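Local coordinates for protein TAF6 (PDB 4ATG) that probably serves as a subunit of the general transcription factor TFIID, its HEAT-repeat C-terminal domain taking part in Taf6-Taf9 complex formation, at residues Asp104-Tyr118 / Asp148-Leu160. Numbering follows the deposited sequence. Where two conformers were deposited one is given.
Sequences DDVRKMSADIVKYIY and DSQYGALYCLSIL
K108 lays its aliphatic chain across the ring of Y155. Its CG sits over the ring centre, 3.7 Å from the centroid, in a CH-pi contact. I159 CG2 lies over the opposite face, and A111 CB meets the ring edge in plane. With CG anti to the backbone N (chi1 -178°), Y155 reaches across to helix 104-121 and slots between these groups. Without this ring, with an alanine here, the K108 chain would probably lose the surface it rests on, and a gap would be likely to open between K108, A111 and I159. The K108 chain runs on, extended, to Y151, where K108 CE meets the ring edge 3.1 Å from Y151 OH.

The helices run in the same general direction, 36° apart. Their backbones draw nearest at A111 and C156, the CA atoms 4.9 Å apart, and A111 CB touches C156 CB at 3.7 Å. V114 CG1 packs on C156 SG. At one end K115 bends at chi4 (49°), which brings NZ to the carbonyls of I159 and L160. K115 NZ donates to I159 O at 2.9 Å, in the carbonyl plane, and weakly to L160 O; D119 forms a salt bridge with the same NZ. L160 CD2 lies over one face of Y118.

At the other end the R107 guanidinium lies with one face over D148 O, while NH2 makes hydrogen bonds to the carbonyl oxygens of G98 and I101. D104 OD1 and D148 OD1 lie 4.3 Å apart, and K184 forms a salt bridge with each carboxylate.

This is side-by-side helix packing within a HEAT-repeat solenoid. Its chemistry is an apolar middle of A111, V114 and C156, lysine chains on aromatic or carbonyl partners, and K184 probably offsetting the like charges of D104 and D148.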
loop_
_atom_site.group_PDB
_atom_site.type_symbol
_atom_site.label_atom_id
_atom_site.label_comp_id
_atom_site.label_asym_id
_atom_site.label_seq_id
_atom_site.Cartn_x
_atom_site.Cartn_y
_atom_site.Cartn_z
ATOM N N ASP A 104 -7.898 10.206 -4.485
ATOM C CA ASP A 104 -7.036 9.536 -5.478
ATOM C C ASP A 104 -5.569 9.561 -5.067
ATOM O O ASP A 104 -4.827 8.654 -5.428
ATOM C CB ASP A 104 -7.177 10.185 -6.867
ATOM C CG ASP A 104 -8.439 9.813 -7.616
ATOM O OD1 ASP A 104 -9.119 8.839 -7.204
ATOM O OD2 ASP A 104 -8.723 10.455 -8.637
ATOM N N ASP A 105 -5.144 10.620 -4.359
ATOM C CA ASP A 105 -3.762 10.770 -3.889
ATOM C C ASP A 105 -3.375 9.658 -2.904
ATOM O O ASP A 105 -2.210 9.254 -2.867
ATOM C CB ASP A 105 -3.563 12.144 -3.231
ATOM C CG ASP A 105 -3.500 13.295 -4.215
ATOM O OD1 ASP A 105 -3.320 13.033 -5.430
ATOM O OD2 ASP A 105 -3.592 14.459 -3.769
ATOM N N VAL A 106 -4.336 9.170 -2.117
ATOM C CA VAL A 106 -4.087 8.065 -1.173
ATOM C C VAL A 106 -3.787 6.799 -1.972
ATOM O O VAL A 106 -2.829 6.094 -1.686
ATOM C CB VAL A 106 -5.274 7.847 -0.191
ATOM C CG1 VAL A 106 -5.114 6.540 0.601
ATOM C CG2 VAL A 106 -5.425 9.037 0.746
ATOM N N ARG A 107 -4.614 6.526 -2.973
ATOM C CA ARG A 107 -4.477 5.339 -3.811
ATOM C C ARG A 107 -3.129 5.330 -4.515
ATOM O O ARG A 107 -2.451 4.307 -4.524
ATOM C CB ARG A 107 -5.593 5.285 -4.849
ATOM C CG ARG A 107 -6.985 5.214 -4.236
ATOM C CD ARG A 107 -8.047 5.163 -5.324
ATOM N NE ARG A 107 -9.395 5.212 -4.756
ATOM C CZ ARG A 107 -10.047 4.168 -4.254
ATOM N NH1 ARG A 107 -9.493 2.965 -4.258
ATOM N NH2 ARG A 107 -11.254 4.322 -3.740
ATOM N N LYS A 108 -2.749 6.462 -5.094
ATOM C CA LYS A 108 -1.483 6.587 -5.808
ATOM C C LYS A 108 -0.298 6.477 -4.863
ATOM O O LYS A 108 0.699 5.834 -5.224
ATOM C CB LYS A 108 -1.418 7.913 -6.562
ATOM C CG LYS A 108 -2.389 7.971 -7.734
ATOM C CD LYS A 108 -2.340 9.357 -8.348
ATOM C CE LYS A 108 -3.131 9.402 -9.611
ATOM N NZ LYS A 108 -3.420 10.804 -10.010
ATOM N N MET A 109 -0.383 7.118 -3.670
ATOM C CA MET A 109 0.709 7.095 -2.687
ATOM C C MET A 109 0.969 5.659 -2.241
ATOM O O MET A 109 2.117 5.232 -2.190
ATOM C CB MET A 109 0.363 7.955 -1.466
ATOM C CG MET A 109 1.464 7.984 -0.445
ATOM S SD MET A 109 0.901 8.759 1.079
ATOM C CE MET A 109 2.380 8.719 2.021
ATOM N N SER A 110 -0.111 4.922 -1.918
ATOM C CA SER A 110 0.024 3.517 -1.506
ATOM C C SER A 110 0.575 2.687 -2.660
ATOM O O SER A 110 1.425 1.839 -2.433
ATOM C CB SER A 110 -1.306 2.939 -1.054
ATOM O OG SER A 110 -1.096 1.597 -0.636
ATOM N N ALA A 111 0.103 2.951 -3.919
ATOM C CA ALA A 111 0.561 2.224 -5.116
ATOM C C ALA A 111 2.076 2.397 -5.308
ATOM O O ALA A 111 2.755 1.446 -5.704
ATOM C CB ALA A 111 -0.183 2.721 -6.361
ATOM N N ASP A 112 2.611 3.601 -4.987
ATOM C CA ASP A 112 4.038 3.898 -5.063
ATOM C C ASP A 112 4.839 3.005 -4.112
ATOM O O ASP A 112 5.948 2.569 -4.453
ATOM C CB ASP A 112 4.289 5.358 -4.733
ATOM C CG ASP A 112 3.723 6.321 -5.766
ATOM O OD1 ASP A 112 3.511 5.893 -6.931
ATOM O OD2 ASP A 112 3.505 7.502 -5.415
ATOM N N ILE A 113 4.276 2.724 -2.925
ATOM C CA ILE A 113 4.962 1.856 -1.948
ATOM C C ILE A 113 4.871 0.423 -2.389
ATOM O O ILE A 113 5.857 -0.315 -2.267
ATOM C CB ILE A 113 4.493 2.102 -0.477
ATOM C CG1 ILE A 113 4.546 3.640 -0.145
ATOM C CG2 ILE A 113 5.393 1.293 0.523
ATOM C CD1 ILE A 113 5.900 4.342 -0.378
ATOM N N VAL A 114 3.720 0.016 -2.933
ATOM C CA VAL A 114 3.598 -1.346 -3.497
ATOM C C VAL A 114 4.665 -1.533 -4.582
ATOM O O VAL A 114 5.268 -2.608 -4.669
ATOM C CB VAL A 114 2.190 -1.629 -4.069
ATOM C CG1 VAL A 114 2.149 -2.943 -4.874
ATOM C CG2 VAL A 114 1.147 -1.652 -2.960
ATOM N N LYS A 115 4.889 -0.501 -5.414
ATOM C CA LYS A 115 5.907 -0.573 -6.479
ATOM C C LYS A 115 7.306 -0.741 -5.884
ATOM O O LYS A 115 8.087 -1.549 -6.364
ATOM C CB LYS A 115 5.864 0.658 -7.391
ATOM C CG LYS A 115 7.082 0.721 -8.347
ATOM C CD LYS A 115 7.062 1.924 -9.267
ATOM C CE LYS A 115 8.327 2.005 -10.117
ATOM N NZ LYS A 115 8.634 0.698 -10.775
ATOM N N TYR A 116 7.609 -0.004 -4.840
ATOM C CA TYR A 116 8.923 -0.102 -4.186
ATOM C C TYR A 116 9.151 -1.539 -3.695
ATOM O O TYR A 116 10.252 -2.080 -3.861
ATOM C CB TYR A 116 8.993 0.861 -2.993
ATOM C CG TYR A 116 10.354 0.845 -2.335
ATOM C CD1 TYR A 116 11.376 1.664 -2.793
ATOM C CD2 TYR A 116 10.642 -0.048 -1.299
ATOM C CE1 TYR A 116 12.645 1.628 -2.217
ATOM C CE2 TYR A 116 11.904 -0.075 -0.698
ATOM C CZ TYR A 116 12.905 0.755 -1.177
ATOM O OH TYR A 116 14.151 0.771 -0.604
ATOM N N ILE A 117 8.133 -2.137 -3.094
ATOM C CA ILE A 117 8.234 -3.524 -2.582
ATOM C C ILE A 117 8.409 -4.473 -3.751
ATOM O O ILE A 117 9.285 -5.331 -3.723
ATOM C CB ILE A 117 6.993 -3.870 -1.728
ATOM C CG1 ILE A 117 6.970 -3.018 -0.437
ATOM C CG2 ILE A 117 6.943 -5.396 -1.398
ATOM C CD1 ILE A 117 5.612 -3.118 0.379
ATOM N N TYR A 118 7.587 -4.291 -4.789
ATOM C CA TYR A 118 7.657 -5.102 -6.002
ATOM C C TYR A 118 9.074 -5.039 -6.583
ATOM O O TYR A 118 9.687 -6.083 -6.843
ATOM C CB TYR A 118 6.614 -4.604 -7.023
ATOM C CG TYR A 118 6.512 -5.444 -8.270
ATOM C CD1 TYR A 118 5.596 -6.493 -8.353
ATOM C CD2 TYR A 118 7.210 -5.101 -9.425
ATOM C CE1 TYR A 118 5.435 -7.224 -9.533
ATOM C CE2 TYR A 118 7.076 -5.844 -10.602
ATOM C CZ TYR A 118 6.179 -6.895 -10.652
ATOM O OH TYR A 118 6.029 -7.615 -11.815
ATOM N N ASP A 148 -13.348 4.234 -8.942
ATOM C CA ASP A 148 -12.170 4.623 -8.167
ATOM C C ASP A 148 -11.301 3.421 -7.796
ATOM O O ASP A 148 -10.069 3.533 -7.834
ATOM C CB ASP A 148 -12.580 5.438 -6.925
ATOM C CG ASP A 148 -13.071 6.850 -7.214
ATOM O OD1 ASP A 148 -12.988 7.288 -8.394
ATOM O OD2 ASP A 148 -13.499 7.534 -6.260
ATOM N N SER A 149 -11.938 2.261 -7.492
ATOM C CA SER A 149 -11.203 1.027 -7.167
ATOM C C SER A 149 -10.433 0.520 -8.385
ATOM O O SER A 149 -9.253 0.197 -8.275
ATOM C CB SER A 149 -12.153 -0.059 -6.665
ATOM O OG SER A 149 -12.565 0.224 -5.340
ATOM N N GLN A 150 -11.103 0.463 -9.555
ATOM C CA GLN A 150 -10.499 0.009 -10.806
ATOM C C GLN A 150 -9.373 0.944 -11.233
ATOM O O GLN A 150 -8.370 0.477 -11.770
ATOM C CB GLN A 150 -11.559 -0.051 -11.916
ATOM C CG GLN A 150 -12.621 -1.145 -11.695
ATOM C CD GLN A 150 -13.735 -1.018 -12.704
ATOM O OE1 GLN A 150 -13.840 -0.028 -13.434
ATOM N NE2 GLN A 150 -14.598 -2.019 -12.767
ATOM N N TYR A 151 -9.540 2.257 -10.985
ATOM C CA TYR A 151 -8.537 3.283 -11.301
ATOM C C TYR A 151 -7.285 3.061 -10.453
ATOM O O TYR A 151 -6.173 3.144 -10.971
ATOM C CB TYR A 151 -9.103 4.690 -11.063
ATOM C CG TYR A 151 -8.089 5.791 -11.244
ATOM C CD1 TYR A 151 -7.772 6.273 -12.512
ATOM C CD2 TYR A 151 -7.448 6.362 -10.149
ATOM C CE1 TYR A 151 -6.828 7.282 -12.687
ATOM C CE2 TYR A 151 -6.486 7.357 -10.314
ATOM C CZ TYR A 151 -6.189 7.821 -11.586
ATOM O OH TYR A 151 -5.281 8.832 -11.763
ATOM N N GLY A 152 -7.470 2.845 -9.150
ATOM C CA GLY A 152 -6.332 2.592 -8.263
ATOM C C GLY A 152 -5.581 1.357 -8.731
ATOM O O GLY A 152 -4.355 1.389 -8.886
ATOM N N ALA A 153 -6.322 0.268 -8.998
ATOM C CA ALA A 153 -5.744 -1.008 -9.456
ATOM C C ALA A 153 -4.949 -0.826 -10.752
ATOM O O ALA A 153 -3.804 -1.260 -10.812
ATOM C CB ALA A 153 -6.831 -2.045 -9.643
ATOM N N LEU A 154 -5.526 -0.132 -11.756
ATOM C CA LEU A 154 -4.830 0.130 -13.018
ATOM C C LEU A 154 -3.610 1.043 -12.828
ATOM O O LEU A 154 -2.558 0.771 -13.411
ATOM C CB LEU A 154 -5.781 0.742 -14.070
ATOM C CG LEU A 154 -5.144 0.971 -15.464
ATOM C CD1 LEU A 154 -4.541 -0.329 -16.049
ATOM C CD2 LEU A 154 -6.137 1.591 -16.421
ATOM N N TYR A 155 -3.741 2.109 -12.021
ATOM C CA TYR A 155 -2.619 3.017 -11.751
ATOM C C TYR A 155 -1.449 2.228 -11.196
ATOM O O TYR A 155 -0.334 2.394 -11.676
ATOM C CB TYR A 155 -3.003 4.129 -10.761
ATOM C CG TYR A 155 -1.851 5.076 -10.528
ATOM C CD1 TYR A 155 -1.559 6.084 -11.442
ATOM C CD2 TYR A 155 -1.001 4.916 -9.436
ATOM C CE1 TYR A 155 -0.460 6.920 -11.270
ATOM C CE2 TYR A 155 0.107 5.751 -9.253
ATOM C CZ TYR A 155 0.367 6.754 -10.174
ATOM O OH TYR A 155 1.434 7.599 -10.012
ATOM N N CYS A 156 -1.707 1.349 -10.208
ATOM C CA CYS A 156 -0.644 0.539 -9.608
ATOM C C CYS A 156 0.019 -0.370 -10.640
ATOM O O CYS A 156 1.242 -0.346 -10.742
ATOM C CB CYS A 156 -1.148 -0.251 -8.407
ATOM S SG CYS A 156 0.173 -1.008 -7.433
ATOM N N LEU A 157 -0.786 -1.100 -11.456
ATOM C CA LEU A 157 -0.246 -1.940 -12.520
ATOM C C LEU A 157 0.635 -1.136 -13.470
ATOM O O LEU A 157 1.730 -1.587 -13.846
ATOM C CB LEU A 157 -1.390 -2.558 -13.341
ATOM C CG LEU A 157 -2.117 -3.758 -12.689
ATOM C CD1 LEU A 157 -3.363 -4.128 -13.479
ATOM C CD2 LEU A 157 -1.194 -4.993 -12.611
ATOM N N SER A 158 0.164 0.073 -13.841
ATOM C CA SER A 158 0.832 0.943 -14.813
ATOM C C SER A 158 2.249 1.370 -14.414
ATOM O O SER A 158 3.073 1.660 -15.290
ATOM C CB SER A 158 -0.031 2.167 -15.099
ATOM O OG SER A 158 0.162 3.217 -14.162
ATOM N N ILE A 159 2.527 1.445 -13.096
ATOM C CA ILE A 159 3.850 1.904 -12.650
ATOM C C ILE A 159 4.827 0.748 -12.302
ATOM O O ILE A 159 6.004 1.018 -12.054
ATOM C CB ILE A 159 3.725 2.927 -11.479
ATOM C CG1 ILE A 159 3.195 2.238 -10.199
ATOM C CG2 ILE A 159 2.867 4.169 -11.899
ATOM C CD1 ILE A 159 3.377 3.045 -8.874
ATOM N N LEU A 160 4.355 -0.509 -12.237
ATOM C CA LEU A 160 5.242 -1.628 -11.834
ATOM C C LEU A 160 6.452 -1.846 -12.748
ATOM O O LEU A 160 7.590 -1.823 -12.270
ATOM C CB LEU A 160 4.466 -2.932 -11.622
ATOM C CG LEU A 160 3.410 -2.891 -10.518
ATOM C CD1 LEU A 160 2.576 -4.175 -10.485
ATOM C CD2 LEU A 160 4.044 -2.543 -9.148
#